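Long-range contacts in NreA (Staphylococcus aureus subsp. aureus, PDB 6K2H), which probably binds nitrate through a GAF domain and takes part in nitrate-dependent signalling in staphylococci: residues D26-F32 with K43-G49; E100-L106 with L121-G127; L60-L66 with D93-L97. The protein carries 1 engineered substitution. Residues are numbered along the deposited sequence.

Contact 1. Residues D26-F32 with K43-G49. With EDO (1,2-ethanediol), chain B.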
loop_
_atom_site.group_PDB
_atom_site.type_symbol
_atom_site.label_atom_id
_atom_site.label_comp_id
_atom_site.label_asym_id
_atom_site.label_seq_id
_atom_site.Cartn_x
_atom_site.Cartn_y
_atom_site.Cartn_z
ATOM N N ASP A 26 8.163 -1.710 -8.648
ATOM C CA ASP A 26 8.211 -0.413 -9.232
ATOM C C ASP A 26 7.807 0.680 -8.220
ATOM O O ASP A 26 8.129 1.843 -8.402
ATOM C CB ASP A 26 7.299 -0.329 -10.438
ATOM C CG ASP A 26 7.784 -1.220 -11.605
ATOM O OD1 ASP A 26 9.015 -1.546 -11.634
ATOM O OD2 ASP A 26 6.936 -1.622 -12.443
ATOM N N PHE A 27 6.967 0.296 -7.266
ATOM C CA PHE A 27 6.395 1.254 -6.334
ATOM C C PHE A 27 6.199 0.611 -4.972
ATOM O O PHE A 27 5.870 -0.611 -4.847
ATOM C CB PHE A 27 4.994 1.666 -6.876
ATOM C CG PHE A 27 4.255 2.635 -5.993
ATOM C CD1 PHE A 27 4.664 3.954 -5.887
ATOM C CD2 PHE A 27 3.172 2.245 -5.249
ATOM C CE1 PHE A 27 4.022 4.861 -5.079
ATOM C CE2 PHE A 27 2.526 3.162 -4.423
ATOM C CZ PHE A 27 2.957 4.465 -4.331
ATOM N N ALA A 28 6.325 1.391 -3.918
ATOM C CA ALA A 28 5.858 0.892 -2.577
ATOM C C ALA A 28 5.305 2.070 -1.766
ATOM O O ALA A 28 5.683 3.220 -2.026
ATOM C CB ALA A 28 6.991 0.143 -1.811
ATOM N N ALA A 29 4.450 1.809 -0.787
ATOM C CA ALA A 29 3.858 2.877 -0.005
ATOM C C ALA A 29 3.491 2.347 1.348
ATOM O O ALA A 29 3.193 1.133 1.486
ATOM C CB ALA A 29 2.679 3.451 -0.721
ATOM N N ILE A 30 3.537 3.221 2.351
ATOM C CA ILE A 30 3.028 2.840 3.689
ATOM C C ILE A 30 1.900 3.784 4.089
ATOM O O ILE A 30 2.074 4.988 4.062
ATOM C CB ILE A 30 4.163 2.920 4.728
ATOM C CG1 ILE A 30 5.214 1.828 4.468
ATOM C CG2 ILE A 30 3.583 2.737 6.152
ATOM C CD1 ILE A 30 6.568 2.022 5.161
ATOM N N ALA A 31 0.780 3.216 4.524
ATOM C CA ALA A 31 -0.383 3.972 4.994
ATOM C C ALA A 31 -0.516 3.805 6.519
ATOM O O ALA A 31 -0.302 2.723 7.062
ATOM C CB ALA A 31 -1.638 3.498 4.288
ATOM N N PHE A 32 -0.910 4.882 7.173
ATOM C CA PHE A 32 -1.093 4.916 8.692
ATOM C C PHE A 32 -2.224 5.897 8.893
ATOM O O PHE A 32 -2.457 6.790 8.013
ATOM C CB PHE A 32 0.134 5.607 9.421
ATOM C CG PHE A 32 1.442 4.955 9.248
ATOM C CD1 PHE A 32 2.556 5.695 8.849
ATOM C CD2 PHE A 32 1.599 3.638 9.625
ATOM C CE1 PHE A 32 3.771 5.114 8.797
ATOM C CE2 PHE A 32 2.822 3.029 9.554
ATOM C CZ PHE A 32 3.912 3.783 9.143
ATOM N N LYS A 43 -3.869 7.868 5.526
ATOM C CA LYS A 43 -3.131 8.438 4.417
ATOM C C LYS A 43 -1.938 7.644 4.064
ATOM O O LYS A 43 -1.413 6.933 4.899
ATOM C CB LYS A 43 -2.732 9.873 4.733
ATOM C CG LYS A 43 -4.005 10.734 4.845
ATOM C CD LYS A 43 -3.733 12.229 4.780
ATOM C CE LYS A 43 -3.356 12.703 3.409
ATOM N NZ LYS A 43 -4.479 13.234 2.593
ATOM N N TRP A 44 -1.526 7.778 2.802
ATOM C CA TRP A 44 -0.252 7.248 2.370
ATOM C C TRP A 44 0.820 8.250 2.826
ATOM O O TRP A 44 0.901 9.367 2.265
ATOM C CB TRP A 44 -0.209 7.020 0.890
ATOM C CG TRP A 44 -1.247 6.052 0.380
ATOM C CD1 TRP A 44 -2.413 6.360 -0.229
ATOM C CD2 TRP A 44 -1.207 4.638 0.518
ATOM N NE1 TRP A 44 -3.100 5.155 -0.547
ATOM C CE2 TRP A 44 -2.393 4.108 -0.039
ATOM C CE3 TRP A 44 -0.287 3.757 1.119
ATOM C CZ2 TRP A 44 -2.640 2.726 -0.090
ATOM C CZ3 TRP A 44 -0.536 2.427 1.104
ATOM C CH2 TRP A 44 -1.695 1.897 0.502
ATOM N N HIS A 45 1.550 7.856 3.847
ATOM C CA HIS A 45 2.512 8.713 4.565
ATOM C C HIS A 45 3.874 8.678 3.856
ATOM O O HIS A 45 4.559 9.701 3.808
ATOM C CB HIS A 45 2.716 8.298 6.043
ATOM C CG HIS A 45 1.646 8.783 6.998
ATOM N ND1 HIS A 45 0.333 8.389 6.914
ATOM C CD2 HIS A 45 1.706 9.636 8.053
ATOM C CE1 HIS A 45 -0.383 9.003 7.839
ATOM N NE2 HIS A 45 0.435 9.736 8.571
ATOM N N TYR A 46 4.259 7.500 3.416
ATOM C CA TYR A 46 5.553 7.272 2.699
ATOM C C TYR A 46 5.341 6.582 1.402
ATOM O O TYR A 46 4.499 5.697 1.305
ATOM C CB TYR A 46 6.549 6.458 3.543
ATOM C CG TYR A 46 6.855 7.061 4.869
ATOM C CD1 TYR A 46 7.807 8.036 4.984
ATOM C CD2 TYR A 46 6.136 6.685 6.008
ATOM C CE1 TYR A 46 8.076 8.623 6.216
ATOM C CE2 TYR A 46 6.387 7.267 7.243
ATOM C CZ TYR A 46 7.322 8.264 7.327
ATOM O OH TYR A 46 7.568 8.784 8.566
ATOM N N VAL A 47 6.072 6.987 0.360
ATOM C CA VAL A 47 6.008 6.303 -0.934
ATOM C C VAL A 47 7.436 6.114 -1.467
ATOM O O VAL A 47 8.366 6.890 -1.057
ATOM C CB VAL A 47 5.177 7.027 -2.024
ATOM C CG1 VAL A 47 3.718 7.128 -1.695
ATOM C CG2 VAL A 47 5.768 8.372 -2.359
ATOM N N SER A 48 7.629 5.168 -2.382
ATOM C CA SER A 48 9.008 4.956 -2.948
ATOM C C SER A 48 8.773 4.564 -4.374
ATOM O O SER A 48 7.819 3.797 -4.674
ATOM C CB SER A 48 9.759 3.890 -2.188
ATOM O OG SER A 48 10.984 3.579 -2.840
ATOM N N GLY A 49 9.561 5.119 -5.287
ATOM C CA GLY A 49 9.317 4.852 -6.713
ATOM C C GLY A 49 8.069 5.558 -7.291
ATOM O O GLY A 49 7.608 5.229 -8.386
HETATM C C1 EDO B . -5.777 4.044 -1.822
HETATM O O1 EDO B . -5.091 4.619 -2.699
HETATM C C2 EDO B . -5.879 2.677 -1.952
HETATM O O2 EDO B . -6.221 2.361 -0.679
#
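This is an antiparallel beta hairpin pairing in the GAF domain's central sheet: strand 42-48, outermost within this chain, lies against strand 27-33. Backbone hydrogen bonds run both ways at Ala28-Ser48 (Ala28 N to Ser48 O 2.9 Å, Ser48 N to Ala28 O 2.8 Å) and at Phe32-Lys43. Between them a classic bulge sets His45 and Tyr46 against Ile30: His45 N reaches Ile30 O at 2.9 Å, Tyr46 N only weakly at 3.4 Å. On one face small Ala29 and Ala31 leave room for the Trp44 indole, Ala31 CB lying 3.8 Å from its six-membered-ring centroid. On the other, Ile30 and Tyr46 pack beside helix 10-23. The bulge turns His45 sideways, where the edge of Phe32 meets its imidazole face (centroids 5.3 Å apart). Gly49 has positive phi, and a CB there would collide with Asp26 O. Trp44 NE1 donates a hydrogen bond to EDO O1 at 3.0 Å, so an indole packed among alanines still offers its polar edge to 1,2-ethanediol, probably from the crystallisation liquor.

Contact 2. Residues E100-L106 with L121-G127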
loop_
_atom_site.group_PDB
_atom_site.type_symbol
_atom_site.label_atom_id
_atom_site.label_comp_id
_atom_site.label_asym_id
_atom_site.label_seq_id
_atom_site.Cartn_x
_atom_site.Cartn_y
_atom_site.Cartn_z
ATOM N N GLU A 100 -0.728 6.328 -9.469
ATOM C CA GLU A 100 0.554 5.691 -9.763
ATOM C C GLU A 100 0.477 4.628 -10.872
ATOM O O GLU A 100 1.458 4.010 -11.135
ATOM C CB GLU A 100 1.132 5.118 -8.471
ATOM C CG GLU A 100 1.595 6.161 -7.456
ATOM C CD GLU A 100 2.759 7.023 -7.982
ATOM O OE1 GLU A 100 3.555 6.483 -8.816
ATOM O OE2 GLU A 100 2.891 8.186 -7.535
ATOM N N SER A 101 -0.647 4.538 -11.573
ATOM C CA SER A 101 -0.829 3.630 -12.722
ATOM C C SER A 101 -0.338 2.234 -12.391
ATOM O O SER A 101 0.436 1.638 -13.149
ATOM C CB SER A 101 -0.107 4.136 -13.987
ATOM O OG SER A 101 -0.365 5.529 -14.174
ATOM N N LEU A 102 -0.810 1.734 -11.275
ATOM C CA LEU A 102 -0.404 0.381 -10.875
ATOM C C LEU A 102 -1.212 -0.695 -11.576
ATOM O O LEU A 102 -2.471 -0.607 -11.658
ATOM C CB LEU A 102 -0.575 0.278 -9.362
ATOM C CG LEU A 102 0.139 1.308 -8.494
ATOM C CD1 LEU A 102 -0.062 1.117 -6.984
ATOM C CD2 LEU A 102 1.615 1.318 -8.877
ATOM N N THR A 103 -0.490 -1.685 -12.065
ATOM C CA THR A 103 -1.085 -2.797 -12.822
ATOM C C THR A 103 -1.167 -4.071 -12.030
ATOM O O THR A 103 -1.854 -4.965 -12.427
ATOM C CB THR A 103 -0.388 -3.002 -14.182
ATOM O OG1 THR A 103 1.009 -3.242 -13.982
ATOM C CG2 THR A 103 -0.572 -1.755 -15.057
ATOM N N ALA A 104 -0.446 -4.169 -10.917
ATOM C CA ALA A 104 -0.570 -5.289 -9.944
ATOM C C ALA A 104 -0.216 -4.742 -8.584
ATOM O O ALA A 104 0.616 -3.824 -8.466
ATOM C CB ALA A 104 0.366 -6.420 -10.297
ATOM N N VAL A 105 -0.810 -5.291 -7.543
ATOM C CA VAL A 105 -0.548 -4.828 -6.176
ATOM C C VAL A 105 -0.605 -5.946 -5.141
ATOM O O VAL A 105 -1.359 -6.939 -5.311
ATOM C CB VAL A 105 -1.479 -3.664 -5.686
ATOM C CG1 VAL A 105 -1.294 -2.409 -6.514
ATOM C CG2 VAL A 105 -2.910 -4.044 -5.742
ATOM N N LEU A 106 0.198 -5.787 -4.105
ATOM C CA LEU A 106 0.264 -6.683 -2.947
ATOM C C LEU A 106 0.186 -5.711 -1.759
ATOM O O LEU A 106 1.135 -4.932 -1.516
ATOM C CB LEU A 106 1.589 -7.447 -2.906
ATOM C CG LEU A 106 1.964 -8.135 -1.579
ATOM C CD1 LEU A 106 0.923 -9.139 -1.200
ATOM C CD2 LEU A 106 3.327 -8.773 -1.710
ATOM N N LEU A 121 2.160 -1.392 0.973
ATOM C CA LEU A 121 1.683 -1.658 -0.406
ATOM C C LEU A 121 2.884 -1.773 -1.333
ATOM O O LEU A 121 3.812 -0.917 -1.258
ATOM C CB LEU A 121 0.760 -0.561 -0.851
ATOM C CG LEU A 121 0.473 -0.616 -2.354
ATOM C CD1 LEU A 121 -0.367 -1.760 -2.667
ATOM C CD2 LEU A 121 -0.184 0.697 -2.821
ATOM N N PHE A 122 2.958 -2.899 -2.068
ATOM C CA PHE A 122 3.943 -3.087 -3.158
ATOM C C PHE A 122 3.154 -3.021 -4.452
ATOM O O PHE A 122 2.096 -3.685 -4.611
ATOM C CB PHE A 122 4.647 -4.450 -3.029
ATOM C CG PHE A 122 5.579 -4.538 -1.847
ATOM C CD1 PHE A 122 6.823 -3.918 -1.933
ATOM C CD2 PHE A 122 5.284 -5.303 -0.756
ATOM C CE1 PHE A 122 7.720 -4.021 -0.865
ATOM C CE2 PHE A 122 6.182 -5.434 0.304
ATOM C CZ PHE A 122 7.403 -4.787 0.236
ATOM N N GLY A 123 3.627 -2.215 -5.386
ATOM C CA GLY A 123 2.956 -2.086 -6.678
ATOM C C GLY A 123 3.836 -2.242 -7.910
ATOM O O GLY A 123 4.989 -1.836 -7.875
ATOM N N GLN A 124 3.315 -2.871 -8.950
ATOM C CA GLN A 124 3.983 -2.921 -10.254
ATOM C C GLN A 124 3.299 -2.016 -11.241
ATOM O O GLN A 124 2.056 -1.813 -11.165
ATOM C CB GLN A 124 4.012 -4.338 -10.831
ATOM C CG GLN A 124 4.728 -5.353 -9.937
ATOM C CD GLN A 124 6.222 -5.201 -9.889
ATOM O OE1 GLN A 124 6.759 -4.096 -9.741
ATOM N NE2 GLN A 124 6.939 -6.325 -10.030
ATOM N N ARG A 125 4.081 -1.561 -12.220
ATOM C CA ARG A 125 3.556 -0.853 -13.360
ATOM C C ARG A 125 3.818 -1.651 -14.627
ATOM O O ARG A 125 4.560 -2.615 -14.639
ATOM C CB ARG A 125 4.250 0.517 -13.483
ATOM C CG ARG A 125 3.910 1.404 -12.280
ATOM C CD ARG A 125 4.216 2.871 -12.562
ATOM N NE ARG A 125 4.244 3.595 -11.295
ATOM C CZ ARG A 125 5.319 3.759 -10.520
ATOM N NH1 ARG A 125 6.526 3.309 -10.886
ATOM N NH2 ARG A 125 5.159 4.341 -9.347
ATOM N N ASP A 126 3.155 -1.250 -15.687
ATOM C CA ASP A 126 3.481 -1.698 -17.094
ATOM C C ASP A 126 3.296 -3.183 -17.274
ATOM O O ASP A 126 3.887 -3.780 -18.185
ATOM C CB ASP A 126 4.898 -1.290 -17.540
ATOM C CG ASP A 126 5.139 0.211 -17.389
ATOM O OD1 ASP A 126 4.343 0.966 -17.992
ATOM O OD2 ASP A 126 6.140 0.595 -16.732
ATOM N N GLY A 127 2.487 -3.793 -16.384
ATOM C CA GLY A 127 2.191 -5.242 -16.535
ATOM C C GLY A 127 3.212 -6.160 -15.962
ATOM O O GLY A 127 3.137 -7.388 -16.192
HETATM O O HOH W 1 1.565 1.331 -15.613
#
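Two antiparallel strands run side by side here, the axes of the short strand segments 4.7 Å apart at the closest and their directions at 163°, as parts of the beta hairpin 104-112/115-124 in the GAF-domain sheet. Leu106 and Phe122 form a hydrogen-bonded pair (Leu106 N to Phe122 O 2.9 Å, Phe122 N to Leu106 O 2.8 Å), and Val105 faces Gly123 in a non-hydrogen-bonded pair. At the next step Thr103 and Ala104 both face Gln124, a classic beta bulge: Gln124 O takes a short hydrogen bond from Thr103 N at 2.7 Å and a weak one from Ala104 N at 3.4 Å, while Gln124 N donates to Ala104 O at 2.9 Å.

Val105 CB meets Leu121 CD1 at 3.7 Å and Leu102 CD1 approaches Leu121 CD2 at 4.2 Å, branched aliphatic chains that fill the layer beneath helix 96-99. Gly123 suits this face because a CB would run into Leu102 CD1. Leu106 and Phe122 pack on the other face, where the Phe122 ring also stacks with Tyr25.

Toward Glu100 and Arg125 the chemistry becomes polar. The long Arg125 side chain curls back, so that NE donates to Glu100 O at 2.8 Å and NH2 makes a salt bridge to Glu100 OE1 at 2.7 Å; NH2 also serves Gly49 O and OE1 also accepts from Lys51 N, tying in the neighbouring loop. One water links Ser101 O (2.7 Å) to Asp126 N (3.0 Å). At the far end, Thr103 OG1 accepts a hydrogen bond from Gly127 N at 2.9 Å.

Contact 3. Residues L60-L66 with D93-L97. Engineered in segment 93-97: Ala94 (natural residue Tyr). With EDO (1,2-ethanediol), chain B.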
loop_
_atom_site.group_PDB
_atom_site.type_symbol
_atom_site.label_atom_id
_atom_site.label_comp_id
_atom_site.label_asym_id
_atom_site.label_seq_id
_atom_site.Cartn_x
_atom_site.Cartn_y
_atom_site.Cartn_z
ATOM N N LEU A 60 -8.300 8.349 2.947
ATOM C CA LEU A 60 -9.061 7.093 3.059
ATOM C C LEU A 60 -9.692 6.850 4.402
ATOM O O LEU A 60 -9.230 7.340 5.376
ATOM C CB LEU A 60 -8.179 5.910 2.767
ATOM C CG LEU A 60 -7.488 5.906 1.401
ATOM C CD1 LEU A 60 -6.313 4.946 1.473
ATOM C CD2 LEU A 60 -8.529 5.601 0.336
ATOM N N ARG A 61 -10.720 6.001 4.450
ATOM C CA ARG A 61 -11.364 5.649 5.738
ATOM C C ARG A 61 -11.249 4.169 5.964
ATOM O O ARG A 61 -11.102 3.383 5.013
ATOM C CB ARG A 61 -12.840 6.056 5.749
ATOM C CG ARG A 61 -13.167 7.334 6.523
ATOM C CD ARG A 61 -12.383 8.518 6.018
ATOM N NE ARG A 61 -12.860 9.814 6.505
ATOM C CZ ARG A 61 -12.701 10.295 7.742
ATOM N NH1 ARG A 61 -13.165 11.509 8.018
ATOM N NH2 ARG A 61 -12.090 9.598 8.708
ATOM N N LYS A 62 -11.343 3.777 7.237
ATOM C CA LYS A 62 -11.441 2.369 7.620
ATOM C C LYS A 62 -12.434 1.718 6.664
ATOM O O LYS A 62 -13.500 2.297 6.398
ATOM C CB LYS A 62 -11.923 2.214 9.101
ATOM C CG LYS A 62 -11.632 0.838 9.747
ATOM C CD LYS A 62 -10.394 0.879 10.653
ATOM C CE LYS A 62 -10.066 -0.404 11.454
ATOM N NZ LYS A 62 -8.988 -0.183 12.485
ATOM N N GLY A 63 -12.074 0.562 6.141
ATOM C CA GLY A 63 -12.876 -0.157 5.127
ATOM C C GLY A 63 -12.807 0.298 3.674
ATOM O O GLY A 63 -13.300 -0.405 2.797
ATOM N N ARG A 64 -12.236 1.472 3.413
ATOM C CA ARG A 64 -12.168 2.018 2.051
ATOM C C ARG A 64 -10.784 1.810 1.430
ATOM O O ARG A 64 -9.763 2.170 2.048
ATOM C CB ARG A 64 -12.491 3.506 2.050
ATOM C CG ARG A 64 -13.636 3.940 2.976
ATOM C CD ARG A 64 -14.912 3.104 2.858
ATOM N NE ARG A 64 -15.164 2.719 1.469
ATOM C CZ ARG A 64 -15.827 1.636 1.060
ATOM N NH1 ARG A 64 -15.955 1.429 -0.246
ATOM N NH2 ARG A 64 -16.374 0.770 1.918
ATOM N N GLY A 65 -10.789 1.311 0.194
ATOM C CA GLY A 65 -9.597 1.169 -0.628
ATOM C C GLY A 65 -8.736 0.014 -0.180
ATOM O O GLY A 65 -9.128 -0.804 0.658
ATOM N N LEU A 66 -7.530 -0.022 -0.699
ATOM C CA LEU A 66 -6.628 -1.049 -0.290
ATOM C C LEU A 66 -6.217 -0.870 1.165
ATOM O O LEU A 66 -6.220 -1.830 1.907
ATOM C CB LEU A 66 -5.358 -1.066 -1.112
ATOM C CG LEU A 66 -5.628 -1.327 -2.609
ATOM C CD1 LEU A 66 -4.504 -0.774 -3.427
ATOM C CD2 LEU A 66 -5.755 -2.798 -2.837
ATOM N N ASP A 93 -12.059 3.479 -6.064
ATOM C CA ASP A 93 -12.120 3.055 -4.643
ATOM C C ASP A 93 -10.737 2.966 -4.008
ATOM O O ASP A 93 -10.601 3.168 -2.807
ATOM C CB ASP A 93 -12.815 1.665 -4.474
ATOM C CG ASP A 93 -12.536 0.982 -3.074
ATOM O OD1 ASP A 93 -13.166 1.375 -2.054
ATOM O OD2 ASP A 93 -11.690 0.031 -2.991
ATOM N N ALA A 94 -9.707 2.706 -4.816
ATOM C CA ALA A 94 -8.354 2.546 -4.295
ATOM C C ALA A 94 -7.458 3.524 -5.083
ATOM O O ALA A 94 -6.761 3.076 -5.971
ATOM C CB ALA A 94 -7.920 1.105 -4.554
ATOM N N PRO A 95 -7.609 4.821 -4.832
ATOM C CA PRO A 95 -7.094 5.845 -5.712
ATOM C C PRO A 95 -5.591 5.800 -5.963
ATOM O O PRO A 95 -5.148 6.313 -6.976
ATOM C CB PRO A 95 -7.476 7.166 -5.059
ATOM C CG PRO A 95 -8.164 6.865 -3.834
ATOM C CD PRO A 95 -8.439 5.401 -3.762
ATOM N N ILE A 96 -4.806 5.210 -5.075
ATOM C CA ILE A 96 -3.354 5.101 -5.411
ATOM C C ILE A 96 -3.134 4.317 -6.694
ATOM O O ILE A 96 -2.203 4.531 -7.455
ATOM C CB ILE A 96 -2.573 4.500 -4.214
ATOM C CG1 ILE A 96 -1.082 4.668 -4.378
ATOM C CG2 ILE A 96 -2.887 3.024 -4.037
ATOM C CD1 ILE A 96 -0.640 6.053 -4.251
ATOM N N LEU A 97 -4.019 3.359 -7.016
ATOM C CA LEU A 97 -3.914 2.715 -8.323
ATOM C C LEU A 97 -4.021 3.651 -9.556
ATOM O O LEU A 97 -3.403 3.411 -10.532
ATOM C CB LEU A 97 -5.042 1.673 -8.477
ATOM C CG LEU A 97 -5.131 0.586 -7.458
ATOM C CD1 LEU A 97 -6.380 -0.256 -7.741
ATOM C CD2 LEU A 97 -3.943 -0.265 -7.471
HETATM C C1 EDO B . -5.777 4.044 -1.822
HETATM O O1 EDO B . -5.091 4.619 -2.699
HETATM C C2 EDO B . -5.879 2.677 -1.952
HETATM O O2 EDO B . -6.221 2.361 -0.679
#
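Leu66 lays its side chain against Ala94, Ile96 and Leu97: its CG is 3.9 Å from Ala94 CB, and its CD1 lies 4.2 Å from Ile96 CG2 and 4.1 Å from Leu97 CD2. Ala94 is an engineered substitution for tyrosine, so only a methyl meets Leu66 here. Leu60 CD2 touches Pro95 CD at 4.1 Å, a second apolar patch. These segments lead into helices 65-73 and 96-99, over the face of the GAF sheet that carries Trp44. Between them sits 1,2-ethanediol, probably from the crystallisation liquor, held by a very short hydrogen bond from Ile96 N to EDO O1 (2.5 Å) and a weak one from Leu66 N to EDO O2 (2.7 Å), with Trp44 NE1 and Ala67 N as further donors; the engineered position belongs to the nitrate-binding site, so the diol probably marks that pocket. Gly65 fits through its positive phi and because a CB would hit Asp93 O. At the surface Asp93 OD1 accepts a hydrogen bond from Gly65 N and forms a salt bridge with poorly ordered Arg64 NH1, both at 3.3 Å.

How the contacts relate
Contacts 1 and 2 are hairpin pairings in one sheet, joined where strands 27-33 and 115-124 run side by side; Ala29 O and Leu121 N probably hydrogen-bond at 2.8 Å, as do Gly49 O and Arg125 NH2. All three contacts are mainly buried, but contacts 2 and 3 reach the surface at charged ends. The first two are built on backbone hydrogen bonds. Contact 3 joins loops and helix starts above this sheet with no backbone pairing, only a backbone amide to a carboxylate: apolar side chains inside, an ion pair outside. Ile96 packs on Phe27 and Trp44 of contact 1 and on Leu121 of contact 2, while one 1,2-ethanediol bridges contacts 1 and 3.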